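Local structure of lipase (Acinetobacter baumannii, 4OPM) at residues W34-G39 against R102-A107; D58-V63 against H115-S120. The protein is a putative lipase of the alpha/beta hydrolase fold that probably hydrolyses ester bonds in lipids such as triacylglycerols. All coordinates share one frame; numbering follows the deposited sequence.

Contact 1 of 2, residues W34-G39 against R102-A107; sequences WSYSEG and RRFVEA
Phe-104 reaches from helix 94-107 to strand 32-39, where its side chain meets both Trp-34 and Tyr-36. Two residues earlier on the helix, Arg-102 turns from the strand: its NE pairs with Glu-106 OE2 at 3.3 Å, and its guanidinium also makes a cation-pi contact with Tyr-133. Arg-103 follows, gripping Glu-106 side-on. NE of Arg-103 bonds to OE1 of Glu-106 at 3.0 Å and NH2 of Arg-103 to OE2 of Glu-106 at 3.1 Å; both oxygens lie close to the guanidinium plane, although the arginine meets them from well above the plane of the carboxylate. NH1 of Arg-103 reaches back to Glu-99, one turn earlier. On the buried side, Phe-104 holds CG anti to its backbone N (chi1 165°), which carries the ring out to the strand. CB of Phe-104 sits over the five-membered ring of Trp-34, a CH-pi contact 3.8 Å from the centroid, while Phe-104 CD1 comes to 3.6 Å from Trp-34 CG. These two rings meet obliquely, planes at 36°. This is the layered packing of an alpha/beta hydrolase, a helix laid over one face of the central sheet; Phe-104 also touches Ile-74 on the neighbouring strand 72-76. Farther out on the ring, the CE1/CZ edge of Phe-104 points into a face of Tyr-36 in a T-shaped pair, centroids 5.1 Å apart and planes at 72°; Phe-104 CE1 is 3.7 Å from Tyr-36 CD1. Glu-106, two residues on, is exposed and its carboxylate serves both arginines, while Ala-107 touches Val-29 of the strand next to 32-39.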
# COMPACT_ATOMS: atom_id res chain seq x y z
N TRP A 34 -7.93 14.64 3.69
CA TRP A 34 -7.66 13.21 3.72
C TRP A 34 -8.92 12.41 4.00
O TRP A 34 -9.66 12.72 4.93
CB TRP A 34 -6.62 12.89 4.81
CG TRP A 34 -5.23 13.35 4.50
CD1 TRP A 34 -4.69 14.57 4.77
CD2 TRP A 34 -4.18 12.57 3.92
NE1 TRP A 34 -3.37 14.60 4.39
CE2 TRP A 34 -3.03 13.39 3.83
CE3 TRP A 34 -4.10 11.24 3.43
CZ2 TRP A 34 -1.82 12.94 3.31
CZ3 TRP A 34 -2.88 10.79 2.92
CH2 TRP A 34 -1.77 11.64 2.84
N SER A 35 -9.12 11.35 3.21
CA SER A 35 -10.13 10.33 3.44
C SER A 35 -9.37 9.15 4.03
O SER A 35 -8.30 8.80 3.52
CB SER A 35 -10.84 9.95 2.14
OG SER A 35 -11.60 8.76 2.32
N TYR A 36 -9.87 8.56 5.13
CA TYR A 36 -9.18 7.41 5.73
C TYR A 36 -10.15 6.53 6.47
O TYR A 36 -11.23 6.98 6.89
CB TYR A 36 -8.03 7.84 6.66
CG TYR A 36 -8.43 8.61 7.90
CD1 TYR A 36 -8.71 9.98 7.84
CD2 TYR A 36 -8.41 8.01 9.16
CE1 TYR A 36 -9.02 10.71 8.98
CE2 TYR A 36 -8.73 8.73 10.31
CZ TYR A 36 -9.03 10.08 10.22
OH TYR A 36 -9.34 10.83 11.33
N SER A 37 -9.77 5.25 6.60
CA SER A 37 -10.50 4.27 7.39
C SER A 37 -9.85 4.18 8.75
O SER A 37 -8.62 4.30 8.86
CB SER A 37 -10.49 2.90 6.72
OG SER A 37 -11.13 2.94 5.46
N GLU A 38 -10.67 3.98 9.78
CA GLU A 38 -10.15 3.83 11.14
C GLU A 38 -10.93 2.74 11.85
O GLU A 38 -12.16 2.71 11.76
CB GLU A 38 -10.23 5.16 11.90
CG GLU A 38 -9.74 5.08 13.34
CD GLU A 38 -9.70 6.38 14.12
OE1 GLU A 38 -10.25 7.39 13.62
OE2 GLU A 38 -9.15 6.38 15.24
N GLY A 39 -10.20 1.89 12.56
CA GLY A 39 -10.80 0.81 13.35
C GLY A 39 -9.99 0.46 14.58
O GLY A 39 -8.83 0.87 14.73
N ARG A 102 3.32 12.24 6.84
CA ARG A 102 3.78 12.59 8.19
C ARG A 102 2.89 13.71 8.78
O ARG A 102 2.49 13.63 9.95
CB ARG A 102 5.26 13.01 8.19
CG ARG A 102 5.79 13.49 9.55
CD ARG A 102 5.82 12.38 10.59
NE ARG A 102 6.08 12.91 11.93
CZ ARG A 102 5.69 12.34 13.06
NH1 ARG A 102 5.00 11.20 13.03
NH2 ARG A 102 5.98 12.89 14.23
N ARG A 103 2.56 14.74 7.97
CA ARG A 103 1.69 15.85 8.42
C ARG A 103 0.31 15.30 8.84
O ARG A 103 -0.25 15.75 9.84
CB ARG A 103 1.54 16.95 7.35
CG ARG A 103 2.84 17.63 6.91
CD ARG A 103 3.43 18.60 7.93
NE ARG A 103 4.17 17.94 9.01
CZ ARG A 103 5.45 17.55 8.94
NH1 ARG A 103 6.14 17.73 7.82
NH2 ARG A 103 6.03 16.98 9.98
N PHE A 104 -0.20 14.31 8.07
CA PHE A 104 -1.46 13.65 8.37
C PHE A 104 -1.37 12.89 9.71
O PHE A 104 -2.27 13.04 10.53
CB PHE A 104 -1.87 12.69 7.24
CG PHE A 104 -2.97 11.73 7.64
CD1 PHE A 104 -4.29 12.15 7.71
CD2 PHE A 104 -2.67 10.41 8.00
CE1 PHE A 104 -5.30 11.27 8.12
CE2 PHE A 104 -3.69 9.53 8.39
CZ PHE A 104 -4.99 9.97 8.47
N VAL A 105 -0.30 12.11 9.93
CA VAL A 105 -0.07 11.34 11.18
C VAL A 105 -0.07 12.31 12.39
O VAL A 105 -0.69 12.03 13.42
CB VAL A 105 1.23 10.49 11.11
CG1 VAL A 105 1.65 9.98 12.49
CG2 VAL A 105 1.07 9.33 10.13
N GLU A 106 0.59 13.46 12.23
CA GLU A 106 0.65 14.50 13.27
C GLU A 106 -0.75 15.09 13.54
O GLU A 106 -1.16 15.21 14.70
CB GLU A 106 1.64 15.59 12.86
CG GLU A 106 3.09 15.15 12.93
CD GLU A 106 4.12 16.19 12.53
OE1 GLU A 106 3.76 17.17 11.85
OE2 GLU A 106 5.31 16.00 12.88
N ALA A 107 -1.48 15.46 12.47
CA ALA A 107 -2.82 16.05 12.59
C ALA A 107 -3.85 15.04 13.13
O ALA A 107 -4.78 15.44 13.83
CB ALA A 107 -3.28 16.59 11.25

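Contact 2 of 2, residues D58-V63 against H115-S120; sequences DNWNRV and HIAGHS
Trp-60 drives the rim of its six-membered ring against the end of strand 114-119, where the strand runs into the probable nucleophile elbow of an alpha/beta hydrolase, Gly-118 to Gly-122 (GxSxG). Ser-120 occupies the tight strand-to-helix turn, with strained backbone angles (phi 56°, psi -118°), and its OG is bonded to His-274 NE2, consistent with a Ser-His-Asp triad completed by Asp-245. The indole approaches the strand edge-on: its CZ2 lies 3.8 Å from His-119 N, with that nitrogen and Gly-118 C both near the ring plane. CH2, the adjoining rim carbon of Trp-60, meets CB of Ala-117 obliquely at 3.9 Å. With CG beside the backbone N and anti to the carbonyl carbon (chi1 -76°), the side chain of Trp-60 swings its six-membered ring in to the strand; Leu-49 on strand 46-50 also touches the indole. His-119 turns its CB to segment 58-63, 4.0 Å from Trp-60 CZ2, and then carries its imidazole past the indole, with the CB of Ser-120 over the centre of one face. NE2 of His-119 is bonded to the carbonyl oxygen of His-274, fixing the ring next to the probable catalytic histidine. At the other nitrogen, a water in the imidazole plane lies 2.9 Å from His-119 ND1 and donates to Asn-59 OD1 at 2.8 Å, an oxygen that also accepts from Ser-56 N.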
# COMPACT_ATOMS: atom_id res chain seq x y z
N ASP A 58 -9.33 0.74 0.64
CA ASP A 58 -10.10 -0.51 0.62
C ASP A 58 -9.26 -1.73 0.21
O ASP A 58 -9.64 -2.86 0.53
CB ASP A 58 -11.33 -0.37 -0.28
CG ASP A 58 -12.32 0.63 0.28
OD1 ASP A 58 -12.62 0.56 1.50
OD2 ASP A 58 -12.73 1.53 -0.47
N ASN A 59 -8.05 -1.52 -0.38
CA ASN A 59 -7.16 -2.63 -0.71
C ASN A 59 -6.75 -3.42 0.55
O ASN A 59 -6.39 -4.59 0.45
CB ASN A 59 -5.88 -2.12 -1.38
CG ASN A 59 -6.03 -1.52 -2.76
OD1 ASN A 59 -5.09 -0.90 -3.26
ND2 ASN A 59 -7.16 -1.74 -3.42
N TRP A 60 -6.75 -2.75 1.73
CA TRP A 60 -6.34 -3.33 3.00
C TRP A 60 -7.50 -3.94 3.81
O TRP A 60 -7.24 -4.45 4.89
CB TRP A 60 -5.66 -2.25 3.85
CG TRP A 60 -4.27 -1.93 3.41
CD1 TRP A 60 -3.86 -0.83 2.70
CD2 TRP A 60 -3.10 -2.71 3.65
NE1 TRP A 60 -2.50 -0.89 2.48
CE2 TRP A 60 -2.01 -2.03 3.07
CE3 TRP A 60 -2.86 -3.92 4.33
CZ2 TRP A 60 -0.70 -2.52 3.14
CZ3 TRP A 60 -1.56 -4.40 4.40
CH2 TRP A 60 -0.49 -3.69 3.83
N ASN A 61 -8.75 -3.89 3.32
CA ASN A 61 -9.92 -4.34 4.09
C ASN A 61 -9.83 -5.78 4.56
O ASN A 61 -10.10 -6.03 5.74
CB ASN A 61 -11.23 -4.13 3.33
CG ASN A 61 -11.62 -2.66 3.26
OD1 ASN A 61 -11.05 -1.81 3.95
ND2 ASN A 61 -12.58 -2.34 2.40
N ARG A 62 -9.42 -6.70 3.68
CA ARG A 62 -9.33 -8.15 3.99
C ARG A 62 -8.29 -8.43 5.08
O ARG A 62 -8.52 -9.28 5.94
CB ARG A 62 -9.00 -8.96 2.73
CG ARG A 62 -10.07 -8.86 1.68
CD ARG A 62 -9.79 -9.71 0.47
NE ARG A 62 -10.77 -9.38 -0.54
CZ ARG A 62 -11.55 -10.24 -1.18
NH1 ARG A 62 -11.41 -11.55 -0.97
NH2 ARG A 62 -12.45 -9.81 -2.06
N VAL A 63 -7.17 -7.71 5.05
CA VAL A 63 -6.12 -7.84 6.07
C VAL A 63 -6.57 -7.10 7.34
O VAL A 63 -6.46 -7.65 8.45
CB VAL A 63 -4.76 -7.31 5.53
CG1 VAL A 63 -3.76 -7.07 6.67
CG2 VAL A 63 -4.17 -8.26 4.49
N HIS A 115 3.46 1.22 14.07
CA HIS A 115 3.74 0.11 13.17
C HIS A 115 3.31 0.55 11.78
O HIS A 115 2.21 1.09 11.63
CB HIS A 115 2.96 -1.13 13.60
CG HIS A 115 3.34 -1.67 14.94
ND1 HIS A 115 4.48 -2.42 15.11
CD2 HIS A 115 2.65 -1.64 16.11
CE1 HIS A 115 4.48 -2.79 16.38
NE2 HIS A 115 3.39 -2.35 17.02
N ILE A 116 4.16 0.36 10.78
CA ILE A 116 3.82 0.80 9.43
C ILE A 116 3.89 -0.36 8.45
O ILE A 116 4.81 -1.16 8.50
CB ILE A 116 4.70 2.00 8.97
CG1 ILE A 116 4.58 3.18 9.97
CG2 ILE A 116 4.30 2.46 7.56
CD1 ILE A 116 5.70 4.11 9.95
N ALA A 117 2.89 -0.46 7.55
CA ALA A 117 2.85 -1.49 6.51
C ALA A 117 2.61 -0.82 5.18
O ALA A 117 1.81 0.12 5.10
CB ALA A 117 1.77 -2.53 6.80
N GLY A 118 3.30 -1.29 4.16
CA GLY A 118 3.16 -0.71 2.84
C GLY A 118 3.12 -1.76 1.75
O GLY A 118 3.93 -2.69 1.74
N HIS A 119 2.16 -1.62 0.83
CA HIS A 119 2.06 -2.49 -0.33
C HIS A 119 2.57 -1.75 -1.56
O HIS A 119 2.09 -0.65 -1.85
CB HIS A 119 0.61 -2.99 -0.56
CG HIS A 119 0.46 -3.75 -1.85
ND1 HIS A 119 -0.42 -3.34 -2.84
CD2 HIS A 119 1.15 -4.82 -2.31
CE1 HIS A 119 -0.24 -4.17 -3.85
NE2 HIS A 119 0.70 -5.08 -3.57
N SER A 120 3.49 -2.38 -2.33
CA SER A 120 3.96 -1.86 -3.63
C SER A 120 4.51 -0.41 -3.46
O SER A 120 5.46 -0.23 -2.69
CB SER A 120 2.81 -1.95 -4.64
OG SER A 120 3.25 -1.78 -5.98
O HOH W 1 -2.44 -1.36 -2.43

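Overall arrangement
Both contacts are buried and serve the same mixed sheet from opposite faces: contact 1 seats helix 94-107 on strand 32-39, near one end of the sheet, whereas contact 2 sets the 3-10 and helical segment 58-63 against the more central strand 114-119. Helix 94-107 and strand 114-119 follow one another in the chain, and the segments alternate in sequence. Their centres are 14 Å apart and they do not touch. Contact 1, farther from the middle of the chain, is apolar across its interface, built from three aromatic side chains, with its charges kept to the helix's outer side. Contact 2, nearer the middle and beside the probable active site, mixes an indole rim, strand backbone and a bridging water.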